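Local coordinates for putative Nitroreductase (Anabaena variabilis ATCC 29413, PDB 3EO7), which binds flavin mononucleotide and probably acts as an oxidoreductase of the nitroreductase family, at residues A[170-182]-A[266-278]. Residues are numbered along the deposited sequence; the frame is centred on the assembly and turned at random.
Sequences FYRSAWRYEDRAY and PDGELLKYFHHHT
D267 and D179 bring their carboxylates near each other, and one water lies within hydrogen-bonding distance of both D267 OD1 and D179 OD2; D267 is also paired in a salt bridge with R16, which probably offsets some of the like charge. One residue on, the backbone takes over: G268 N gives a nearly straight bond to D179 OD2 at 2.7 Å, reaching the oxygen on its syn side but tilted 26° out of the carboxylate plane. The CB of L270 then lies 3.5 Å from D179 OD2, and L271 N donates to D179 OD1 at 3.1 Å, arriving from well above the carboxylate plane. One buried carboxylate, supplied from a distant part of the chain, thus holds an amide of the loop leading in (G268) and one of the first turn of helix 270-276 (L271). Replacing D179 with an alanine is likely to leave these two amides without their carboxylate acceptor and the loop before the helix freer to shift. In this nitroreductase-family flavoprotein, helix 270-276 packs across the turn between helices 170-177 and 181-202, with the side chain of A181 about 11 Å from the bound flavin mononucleotide. L271 is the knob in a hole made by F170, A174, A181 and Y182: its CD1 meets A181 CB at 3.6 Å, while CD2 lies obliquely against the F170 ring. Further along, the rim of F274 meets Y182, F274 CD2 lying 3.5 Å from Y182 CD2, with the two ring planes set obliquely at 74°; the F274 side chain also touches A10 of helix 9-16. At H275, a CG anti to the backbone N (chi1 -175°) swings the imidazole to where F170 and Y182 both reach it. The edge of F170 comes over one face, F170 CZ lying 3.6 Å from H275 CD2. At the imidazole rim, H275 ND1 and Y182 OH share a 2.7 Å hydrogen bond within the aromatic cluster, and either atom could be the donor.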
loop_
_atom_site.group_PDB
_atom_site.type_symbol
_atom_site.label_atom_id
_atom_site.label_comp_id
_atom_site.label_asym_id
_atom_site.label_seq_id
_atom_site.Cartn_x
_atom_site.Cartn_y
_atom_site.Cartn_z
ATOM N N PHE A 170 3.411 8.851 -12.721
ATOM C CA PHE A 170 2.680 7.838 -13.478
ATOM C C PHE A 170 3.510 7.009 -14.435
ATOM O O PHE A 170 3.383 5.778 -14.459
ATOM C CB PHE A 170 1.536 8.482 -14.252
ATOM C CG PHE A 170 0.657 9.369 -13.402
ATOM C CD1 PHE A 170 -0.022 8.867 -12.273
ATOM C CD2 PHE A 170 0.502 10.692 -13.729
ATOM C CE1 PHE A 170 -0.818 9.700 -11.512
ATOM C CE2 PHE A 170 -0.292 11.519 -12.949
ATOM C CZ PHE A 170 -0.936 11.012 -11.848
ATOM N N TYR A 171 4.346 7.686 -15.210
ATOM C CA TYR A 171 5.105 6.992 -16.238
ATOM C C TYR A 171 6.056 5.946 -15.690
ATOM O O TYR A 171 6.421 5.016 -16.411
ATOM C CB TYR A 171 5.831 7.974 -17.129
ATOM C CG TYR A 171 6.427 7.325 -18.361
ATOM C CD1 TYR A 171 5.588 6.805 -19.351
ATOM C CD2 TYR A 171 7.789 7.243 -18.542
ATOM C CE1 TYR A 171 6.099 6.217 -20.476
ATOM C CE2 TYR A 171 8.305 6.655 -19.684
ATOM C CZ TYR A 171 7.451 6.167 -20.645
ATOM O OH TYR A 171 7.932 5.557 -21.785
ATOM N N ARG A 172 6.510 6.113 -14.444
ATOM C CA ARG A 172 7.418 5.134 -13.867
ATOM C C ARG A 172 6.831 3.705 -13.972
ATOM O O ARG A 172 7.571 2.749 -14.259
ATOM C CB ARG A 172 7.747 5.489 -12.421
ATOM C CG ARG A 172 8.638 6.711 -12.283
ATOM C CD ARG A 172 8.971 6.868 -10.813
ATOM N NE ARG A 172 9.713 8.086 -10.601
ATOM C CZ ARG A 172 9.975 8.609 -9.409
ATOM N NH1 ARG A 172 9.576 7.975 -8.317
ATOM N NH2 ARG A 172 10.621 9.782 -9.329
ATOM N N SER A 173 5.520 3.578 -13.751
ATOM C CA SER A 173 4.836 2.284 -13.854
ATOM C C SER A 173 4.240 2.086 -15.242
ATOM O O SER A 173 4.326 0.993 -15.794
ATOM C CB SER A 173 3.758 2.138 -12.784
ATOM O OG SER A 173 4.339 2.080 -11.502
ATOM N N ALA A 174 3.677 3.147 -15.821
ATOM C CA ALA A 174 3.012 3.046 -17.139
ATOM C C ALA A 174 3.973 2.615 -18.252
ATOM O O ALA A 174 3.565 2.031 -19.261
ATOM C CB ALA A 174 2.279 4.375 -17.502
ATOM N N TRP A 175 5.240 2.961 -18.089
ATOM C CA TRP A 175 6.294 2.557 -19.026
ATOM C C TRP A 175 6.191 1.054 -19.244
ATOM O O TRP A 175 6.324 0.588 -20.373
ATOM C CB TRP A 175 7.667 2.994 -18.501
ATOM C CG TRP A 175 8.802 2.363 -19.265
ATOM C CD1 TRP A 175 9.273 2.737 -20.463
ATOM C CD2 TRP A 175 9.542 1.204 -18.877
ATOM N NE1 TRP A 175 10.292 1.887 -20.867
ATOM C CE2 TRP A 175 10.474 0.938 -19.899
ATOM C CE3 TRP A 175 9.523 0.379 -17.758
ATOM C CZ2 TRP A 175 11.378 -0.108 -19.821
ATOM C CZ3 TRP A 175 10.420 -0.669 -17.682
ATOM C CH2 TRP A 175 11.332 -0.902 -18.694
ATOM N N ARG A 176 5.909 0.302 -18.178
ATOM C CA ARG A 176 5.728 -1.132 -18.308
ATOM C C ARG A 176 4.284 -1.590 -18.463
ATOM O O ARG A 176 3.980 -2.413 -19.335
ATOM C CB ARG A 176 6.323 -1.864 -17.106
ATOM C CG ARG A 176 6.053 -3.386 -17.197
ATOM C CD ARG A 176 6.881 -4.164 -16.248
ATOM N NE ARG A 176 6.422 -5.560 -16.234
ATOM C CZ ARG A 176 7.047 -6.554 -15.604
ATOM N NH1 ARG A 176 8.203 -6.347 -14.973
ATOM N NH2 ARG A 176 6.512 -7.778 -15.627
ATOM N N TYR A 177 3.396 -1.072 -17.622
ATOM C CA TYR A 177 2.017 -1.595 -17.510
ATOM C C TYR A 177 0.953 -0.840 -18.301
ATOM O O TYR A 177 -0.215 -1.246 -18.341
ATOM C CB TYR A 177 1.621 -1.645 -16.037
ATOM C CG TYR A 177 2.507 -2.582 -15.222
ATOM C CD1 TYR A 177 2.403 -3.963 -15.364
ATOM C CD2 TYR A 177 3.411 -2.088 -14.295
ATOM C CE1 TYR A 177 3.218 -4.814 -14.641
ATOM C CE2 TYR A 177 4.214 -2.937 -13.575
ATOM C CZ TYR A 177 4.111 -4.288 -13.740
ATOM O OH TYR A 177 4.937 -5.093 -12.992
ATOM N N GLU A 178 1.369 0.229 -18.953
ATOM C CA GLU A 178 0.454 1.058 -19.723
ATOM C C GLU A 178 -0.740 1.416 -18.843
ATOM O O GLU A 178 -0.525 1.794 -17.686
ATOM C CB GLU A 178 0.096 0.357 -21.025
ATOM C CG GLU A 178 1.348 0.118 -21.901
ATOM C CD GLU A 178 1.030 -0.478 -23.285
ATOM O OE1 GLU A 178 0.516 -1.598 -23.362
ATOM O OE2 GLU A 178 1.335 0.189 -24.280
ATOM N N ASP A 179 -1.973 1.320 -19.341
ATOM C CA ASP A 179 -3.118 1.764 -18.530
ATOM C C ASP A 179 -3.315 0.950 -17.248
ATOM O O ASP A 179 -3.862 1.460 -16.272
ATOM C CB ASP A 179 -4.401 1.774 -19.342
ATOM C CG ASP A 179 -4.425 2.851 -20.411
ATOM O OD1 ASP A 179 -3.837 3.946 -20.214
ATOM O OD2 ASP A 179 -5.035 2.550 -21.450
ATOM N N ARG A 180 -2.847 -0.310 -17.235
ATOM C CA ARG A 180 -2.964 -1.157 -16.029
ATOM C C ARG A 180 -2.125 -0.622 -14.882
ATOM O O ARG A 180 -2.264 -1.051 -13.748
ATOM C CB ARG A 180 -2.513 -2.586 -16.328
ATOM C CG ARG A 180 -3.300 -3.282 -17.419
ATOM C CD ARG A 180 -3.050 -4.774 -17.399
ATOM N NE ARG A 180 -3.963 -5.508 -18.281
ATOM C CZ ARG A 180 -3.746 -5.797 -19.554
ATOM N NH1 ARG A 180 -2.642 -5.409 -20.173
ATOM N NH2 ARG A 180 -4.654 -6.493 -20.232
ATOM N N ALA A 181 -1.183 0.281 -15.193
ATOM C CA ALA A 181 -0.322 0.864 -14.181
ATOM C C ALA A 181 -1.081 1.507 -13.018
ATOM O O ALA A 181 -0.530 1.550 -11.931
ATOM C CB ALA A 181 0.666 1.898 -14.771
ATOM N N TYR A 182 -2.281 2.043 -13.232
ATOM C CA TYR A 182 -2.977 2.697 -12.124
ATOM C C TYR A 182 -3.248 1.741 -10.960
ATOM O O TYR A 182 -3.069 2.140 -9.801
ATOM C CB TYR A 182 -4.251 3.405 -12.564
ATOM C CG TYR A 182 -4.624 4.562 -11.680
ATOM C CD1 TYR A 182 -3.856 5.739 -11.679
ATOM C CD2 TYR A 182 -5.753 4.529 -10.856
ATOM C CE1 TYR A 182 -4.203 6.821 -10.882
ATOM C CE2 TYR A 182 -6.109 5.643 -10.081
ATOM C CZ TYR A 182 -5.348 6.768 -10.098
ATOM O OH TYR A 182 -5.725 7.842 -9.331
ATOM N N PRO A 266 -9.376 6.105 -25.754
ATOM C CA PRO A 266 -8.428 5.155 -26.363
ATOM C C PRO A 266 -7.421 4.541 -25.415
ATOM O O PRO A 266 -7.028 5.149 -24.416
ATOM C CB PRO A 266 -7.706 6.005 -27.395
ATOM C CG PRO A 266 -8.739 7.039 -27.789
ATOM C CD PRO A 266 -9.400 7.384 -26.482
ATOM N N ASP A 267 -6.999 3.315 -25.718
ATOM C CA ASP A 267 -5.977 2.692 -24.926
ATOM C C ASP A 267 -4.783 3.620 -24.893
ATOM O O ASP A 267 -4.426 4.216 -25.914
ATOM C CB ASP A 267 -5.512 1.367 -25.550
ATOM C CG ASP A 267 -6.516 0.256 -25.425
ATOM O OD1 ASP A 267 -7.424 0.277 -24.578
ATOM O OD2 ASP A 267 -6.353 -0.709 -26.191
ATOM N N GLY A 268 -4.131 3.694 -23.736
ATOM C CA GLY A 268 -2.954 4.552 -23.552
ATOM C C GLY A 268 -3.310 5.902 -22.965
ATOM O O GLY A 268 -2.447 6.585 -22.423
ATOM N N GLU A 269 -4.581 6.284 -23.097
ATOM C CA GLU A 269 -5.051 7.564 -22.585
ATOM C C GLU A 269 -5.926 7.402 -21.357
ATOM O O GLU A 269 -6.304 8.372 -20.713
ATOM C CB GLU A 269 -5.841 8.235 -23.705
ATOM C CG GLU A 269 -4.996 8.493 -24.985
ATOM C CD GLU A 269 -5.755 9.050 -26.147
ATOM O OE1 GLU A 269 -6.929 9.389 -26.014
ATOM O OE2 GLU A 269 -5.163 9.132 -27.264
ATOM N N LEU A 270 -6.239 6.152 -20.999
ATOM C CA LEU A 270 -7.155 5.888 -19.926
ATOM C C LEU A 270 -6.620 6.139 -18.526
ATOM O O LEU A 270 -7.367 6.618 -17.664
ATOM C CB LEU A 270 -7.667 4.449 -20.076
ATOM C CG LEU A 270 -8.700 3.987 -19.059
ATOM C CD1 LEU A 270 -9.976 4.771 -19.146
ATOM C CD2 LEU A 270 -8.927 2.463 -19.284
ATOM N N LEU A 271 -5.352 5.824 -18.276
ATOM C CA LEU A 271 -4.759 6.048 -16.952
ATOM C C LEU A 271 -4.860 7.529 -16.537
ATOM O O LEU A 271 -5.372 7.835 -15.459
ATOM C CB LEU A 271 -3.276 5.642 -16.937
ATOM C CG LEU A 271 -2.601 5.718 -15.553
ATOM C CD1 LEU A 271 -1.462 4.710 -15.449
ATOM C CD2 LEU A 271 -2.107 7.120 -15.212
ATOM N N LYS A 272 -4.402 8.450 -17.383
ATOM C CA LYS A 272 -4.436 9.866 -16.994
ATOM C C LYS A 272 -5.868 10.391 -16.947
ATOM O O LYS A 272 -6.217 11.179 -16.046
ATOM C CB LYS A 272 -3.525 10.737 -17.858
ATOM C CG LYS A 272 -2.054 10.400 -17.643
ATOM C CD LYS A 272 -1.116 11.381 -18.356
ATOM C CE LYS A 272 0.334 10.923 -18.307
ATOM N NZ LYS A 272 1.262 11.913 -18.834
ATOM N N TYR A 273 -6.685 9.965 -17.913
ATOM C CA TYR A 273 -8.090 10.302 -17.877
ATOM C C TYR A 273 -8.657 9.889 -16.505
ATOM O O TYR A 273 -9.293 10.688 -15.796
ATOM C CB TYR A 273 -8.861 9.629 -19.017
ATOM C CG TYR A 273 -10.333 10.010 -18.998
ATOM C CD1 TYR A 273 -11.247 9.297 -18.233
ATOM C CD2 TYR A 273 -10.803 11.082 -19.752
ATOM C CE1 TYR A 273 -12.571 9.661 -18.182
ATOM C CE2 TYR A 273 -12.131 11.426 -19.726
ATOM C CZ TYR A 273 -13.021 10.724 -18.900
ATOM O OH TYR A 273 -14.360 11.059 -18.871
ATOM N N PHE A 274 -8.396 8.645 -16.102
ATOM C CA PHE A 274 -8.966 8.143 -14.858
ATOM C C PHE A 274 -8.481 8.925 -13.624
ATOM O O PHE A 274 -9.302 9.298 -12.762
ATOM C CB PHE A 274 -8.697 6.656 -14.725
ATOM C CG PHE A 274 -9.385 6.017 -13.564
ATOM C CD1 PHE A 274 -10.740 6.184 -13.349
ATOM C CD2 PHE A 274 -8.682 5.172 -12.721
ATOM C CE1 PHE A 274 -11.380 5.562 -12.262
ATOM C CE2 PHE A 274 -9.328 4.524 -11.660
ATOM C CZ PHE A 274 -10.670 4.749 -11.421
ATOM N N HIS A 275 -7.203 9.245 -13.586
ATOM C CA HIS A 275 -6.675 10.002 -12.452
ATOM C C HIS A 275 -7.316 11.389 -12.386
ATOM O O HIS A 275 -7.708 11.842 -11.320
ATOM C CB HIS A 275 -5.158 10.154 -12.486
ATOM C CG HIS A 275 -4.628 10.817 -11.267
ATOM N ND1 HIS A 275 -4.534 10.160 -10.054
ATOM C CD2 HIS A 275 -4.269 12.105 -11.035
ATOM C CE1 HIS A 275 -4.127 11.023 -9.133
ATOM N NE2 HIS A 275 -3.929 12.198 -9.710
ATOM N N HIS A 276 -7.464 12.046 -13.534
ATOM C CA HIS A 276 -8.065 13.364 -13.550
ATOM C C HIS A 276 -9.580 13.364 -13.424
ATOM O O HIS A 276 -10.175 14.422 -13.245
ATOM C CB HIS A 276 -7.634 14.130 -14.787
ATOM C CG HIS A 276 -6.224 14.610 -14.701
ATOM N ND1 HIS A 276 -5.906 15.948 -14.530
ATOM C CD2 HIS A 276 -5.051 13.935 -14.698
ATOM C CE1 HIS A 276 -4.589 16.072 -14.471
ATOM N NE2 HIS A 276 -4.044 14.865 -14.543
ATOM N N HIS A 277 -10.187 12.176 -13.485
ATOM C CA HIS A 277 -11.618 12.043 -13.314
ATOM C C HIS A 277 -11.990 11.314 -12.010
ATOM O O HIS A 277 -13.076 10.744 -11.883
ATOM C CB HIS A 277 -12.247 11.401 -14.537
ATOM C CG HIS A 277 -12.262 12.298 -15.733
ATOM N ND1 HIS A 277 -11.116 12.592 -16.445
ATOM C CD2 HIS A 277 -13.268 12.979 -16.330
ATOM C CE1 HIS A 277 -11.416 13.418 -17.427
ATOM N NE2 HIS A 277 -12.716 13.657 -17.397
ATOM N N THR A 278 -11.051 11.308 -11.062
ATOM C CA THR A 278 -11.300 10.806 -9.722
ATOM C C THR A 278 -10.909 11.878 -8.712
ATOM O O THR A 278 -10.732 11.608 -7.518
ATOM C CB THR A 278 -10.565 9.499 -9.403
ATOM O OG1 THR A 278 -9.188 9.578 -9.783
ATOM C CG2 THR A 278 -11.252 8.314 -10.126
HETATM O O HOH W 1 -6.546 0.338 -21.756
#